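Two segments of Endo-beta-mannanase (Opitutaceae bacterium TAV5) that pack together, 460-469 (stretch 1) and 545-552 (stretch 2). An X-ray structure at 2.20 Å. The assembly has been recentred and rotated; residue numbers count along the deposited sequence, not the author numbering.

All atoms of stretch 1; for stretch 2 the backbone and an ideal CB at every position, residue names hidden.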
# COMPACT_ATOMS: atom_id res chain seq x y z
N LEU A 460 -11.12 26.26 22.34
CA LEU A 460 -12.48 25.72 22.40
C LEU A 460 -13.07 25.89 23.80
O LEU A 460 -14.27 26.16 23.94
CB LEU A 460 -12.48 24.25 22.00
CG LEU A 460 -12.45 24.00 20.50
CD1 LEU A 460 -11.88 22.61 20.22
CD2 LEU A 460 -13.85 24.14 19.92
N HIS A 461 -12.25 25.75 24.83
CA HIS A 461 -12.72 25.94 26.20
C HIS A 461 -13.23 27.37 26.41
O HIS A 461 -14.38 27.59 26.81
CB HIS A 461 -11.59 25.60 27.19
CG HIS A 461 -11.93 25.84 28.63
ND1 HIS A 461 -12.47 24.85 29.44
CD2 HIS A 461 -11.82 26.94 29.40
CE1 HIS A 461 -12.67 25.34 30.64
NE2 HIS A 461 -12.28 26.61 30.65
N SER A 462 -12.38 28.35 26.09
CA SER A 462 -12.75 29.75 26.26
C SER A 462 -13.97 30.12 25.42
O SER A 462 -14.85 30.86 25.87
CB SER A 462 -11.54 30.62 25.92
OG SER A 462 -11.97 31.89 25.48
N TRP A 463 -14.03 29.62 24.18
CA TRP A 463 -15.24 29.80 23.37
C TRP A 463 -16.47 29.21 24.06
O TRP A 463 -17.53 29.84 24.11
CB TRP A 463 -15.04 29.16 21.99
CG TRP A 463 -16.26 29.26 21.12
CD1 TRP A 463 -16.66 30.34 20.41
CD2 TRP A 463 -17.24 28.23 20.86
NE1 TRP A 463 -17.82 30.07 19.72
CE2 TRP A 463 -18.20 28.78 19.98
CE3 TRP A 463 -17.38 26.90 21.27
CZ2 TRP A 463 -19.30 28.06 19.51
CZ3 TRP A 463 -18.48 26.18 20.81
CH2 TRP A 463 -19.43 26.76 19.94
N VAL A 464 -16.36 27.99 24.60
CA VAL A 464 -17.50 27.38 25.28
C VAL A 464 -17.87 28.18 26.53
O VAL A 464 -19.04 28.31 26.88
CB VAL A 464 -17.22 25.90 25.63
CG1 VAL A 464 -18.33 25.34 26.53
CG2 VAL A 464 -17.07 25.03 24.36
N GLU A 465 -16.86 28.73 27.20
CA GLU A 465 -17.10 29.48 28.43
C GLU A 465 -17.97 30.71 28.18
O GLU A 465 -18.79 31.08 29.03
CB GLU A 465 -15.78 29.89 29.07
CG GLU A 465 -15.54 29.20 30.39
CD GLU A 465 -14.31 29.73 31.09
OE1 GLU A 465 -14.09 29.33 32.26
OE2 GLU A 465 -13.57 30.55 30.47
N GLN A 466 -17.80 31.37 27.03
CA GLN A 466 -18.62 32.51 26.67
C GLN A 466 -19.95 32.12 26.04
O GLN A 466 -20.66 33.00 25.55
CB GLN A 466 -17.87 33.45 25.70
CG GLN A 466 -16.42 33.69 26.01
CD GLN A 466 -15.66 34.31 24.82
OE1 GLN A 466 -16.27 34.96 23.96
NE2 GLN A 466 -14.35 34.08 24.75
N GLY A 467 -20.29 30.84 26.00
CA GLY A 467 -21.63 30.44 25.59
C GLY A 467 -21.71 29.51 24.40
O GLY A 467 -22.83 29.12 24.02
N GLY A 468 -20.59 29.12 23.80
CA GLY A 468 -20.66 28.20 22.68
C GLY A 468 -21.26 26.86 23.08
O GLY A 468 -21.00 26.34 24.16
N GLN A 469 -22.09 26.32 22.19
CA GLN A 469 -22.57 24.94 22.28
C GLN A 469 -21.69 24.05 21.40
O GLN A 469 -21.67 24.21 20.18
CB GLN A 469 -24.03 24.85 21.83
CG GLN A 469 -24.91 25.97 22.35
CD GLN A 469 -25.00 25.93 23.85
OE1 GLN A 469 -25.55 24.98 24.41
NE2 GLN A 469 -24.44 26.93 24.51
N UNK A 545 -21.58 21.37 31.30
CA UNK A 545 -21.74 22.81 31.21
C UNK A 545 -20.49 23.50 31.74
O UNK A 545 -19.95 23.10 32.78
CB UNK A 545 -22.98 23.27 31.98
N UNK A 546 -20.00 24.49 31.00
CA UNK A 546 -18.71 25.12 31.28
C UNK A 546 -18.91 26.62 31.05
O UNK A 546 -18.98 27.07 29.91
CB UNK A 546 -17.59 24.55 30.40
N UNK A 547 -19.00 27.37 32.14
CA UNK A 547 -19.45 28.75 32.03
C UNK A 547 -20.80 28.78 31.36
O UNK A 547 -21.71 28.01 31.71
CB UNK A 547 -18.44 29.60 31.26
N UNK A 548 -20.94 29.65 30.36
CA UNK A 548 -22.23 29.86 29.72
C UNK A 548 -22.57 28.80 28.67
O UNK A 548 -23.73 28.71 28.27
CB UNK A 548 -22.26 31.25 29.07
N UNK A 549 -21.60 28.00 28.23
CA UNK A 549 -21.80 27.04 27.17
C UNK A 549 -21.96 25.62 27.68
O UNK A 549 -22.04 25.35 28.88
CB UNK A 549 -20.63 27.11 26.19
N UNK A 550 -21.98 24.68 26.72
CA UNK A 550 -22.31 23.29 27.02
C UNK A 550 -21.64 22.36 26.02
O UNK A 550 -21.89 22.48 24.81
CB UNK A 550 -23.83 23.08 27.01
N UNK A 551 -20.82 21.44 26.53
CA UNK A 551 -20.10 20.44 25.73
C UNK A 551 -20.89 19.14 25.75
O UNK A 551 -21.09 18.56 26.83
CB UNK A 551 -18.68 20.22 26.26
N UNK A 552 -21.31 18.67 24.58
CA UNK A 552 -21.90 17.34 24.44
C UNK A 552 -20.89 16.45 23.72
O UNK A 552 -20.65 16.61 22.51
CB UNK A 552 -23.23 17.39 23.68

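Stretch 2 runs as a strand, a tight turn and a second strand against the C-terminal end of helix 460-465 and the loop that leaves it. At position 545 the CA-to-CB bond points away from stretch 1, and an ideal CB has none of its atoms within 5.5 Å. Stretch 1 therefore sets little restriction, and many side chains would suit. The residue is Arg-545, whose guanidinium folds back along its own segment, where NH2 makes a weak hydrogen bond of 3.2 Å to the O of residue 548.

Position 546 points toward the helix. Its ideal CB lies 4.0 Å from Val-464 CG1, with His-461 CE1 5.0 Å and Glu-465 CG 5.1 Å from that CB, so an apolar side chain of moderate size, such as valine, isoleucine or leucine, would fit the setting. Val-546 is found, its CB 4.0 Å from Val-464 CG1 and its CG1 3.6 Å from His-461 CE1 and 3.9 Å from Glu-465 CG.

Position 547 has phi/psi of 56/-132, within a type II' turn from 546 to 549. The positive phi favours glycine, and the helix end adds a steric reason: an ideal CB would sit 2.7 Å from Glu-465 O, a clash. Gly-547 is the deposited residue, and its lack of a side chain lets the turn come close to the helix terminus.

At 548 the backbone N donates a hydrogen bond to Glu-465 O (2.9 Å, 167°), an interaction that is independent of the side chain. The CB points toward stretch 1 and already lies 3.6 Å from Gly-467 CA and 3.5 Å from Glu-465 O. A small residue such as alanine or serine would suit, although a longer one directed away from these atoms cannot be excluded. Ala-548 places its single methyl against the loop.

Position 549 is the most constrained. An ideal CB would be 2.1 Å from Val-464 O and 2.2 Å from Gly-468 O, so only glycine is compatible with this backbone arrangement. Gly-549 allows its CA to approach both carbonyls in CA-H...O contacts, at 3.1 Å from Val-464 O and 3.2 Å from Gly-468 O.

At 550 the backbone joins Gln-469 in a parallel bridge, with the N donating to Gly-468 O (3.2 Å). The side chain lies on the same face of the sheet as that of Gln-469, whose OE1 is 3.7 Å from the ideal CB. Small or medium residues, apolar or weakly polar, would be reasonable. Cys-550 occupies the site with chi1 t, its CB packing beside the amide.

Position 551 points sideways, its ideal CB 5.1 Å from Val-464 CG1, a gap that a branched or longer apolar side chain could close. Val-551 does so through CG2, 3.8 Å from Val-464 CG1. Position 552 also points sideways, beyond reach of stretch 1, which leaves its identity open; Thr-552 makes no contact here.

Stretch 2 (545-552) RVGAGCVT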
# COMPACT_ATOMS: atom_id res chain seq x y z
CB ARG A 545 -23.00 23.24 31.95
CG ARG A 545 -24.27 22.83 31.21
CD ARG A 545 -25.48 23.69 31.64
NE ARG A 545 -25.20 25.12 31.74
CZ ARG A 545 -25.23 25.92 30.68
NH1 ARG A 545 -25.53 25.45 29.50
NH2 ARG A 545 -24.98 27.21 30.76
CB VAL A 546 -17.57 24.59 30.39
CG1 VAL A 546 -16.31 25.42 30.57
CG2 VAL A 546 -17.27 23.12 30.71
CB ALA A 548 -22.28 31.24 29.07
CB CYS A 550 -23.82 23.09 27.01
SG CYS A 550 -24.31 21.40 27.35
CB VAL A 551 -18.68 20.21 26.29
CG1 VAL A 551 -17.92 19.16 25.43
CG2 VAL A 551 -17.92 21.52 26.39
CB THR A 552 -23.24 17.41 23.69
OG1 THR A 552 -24.14 18.26 24.40
CG2 THR A 552 -23.87 16.05 23.52
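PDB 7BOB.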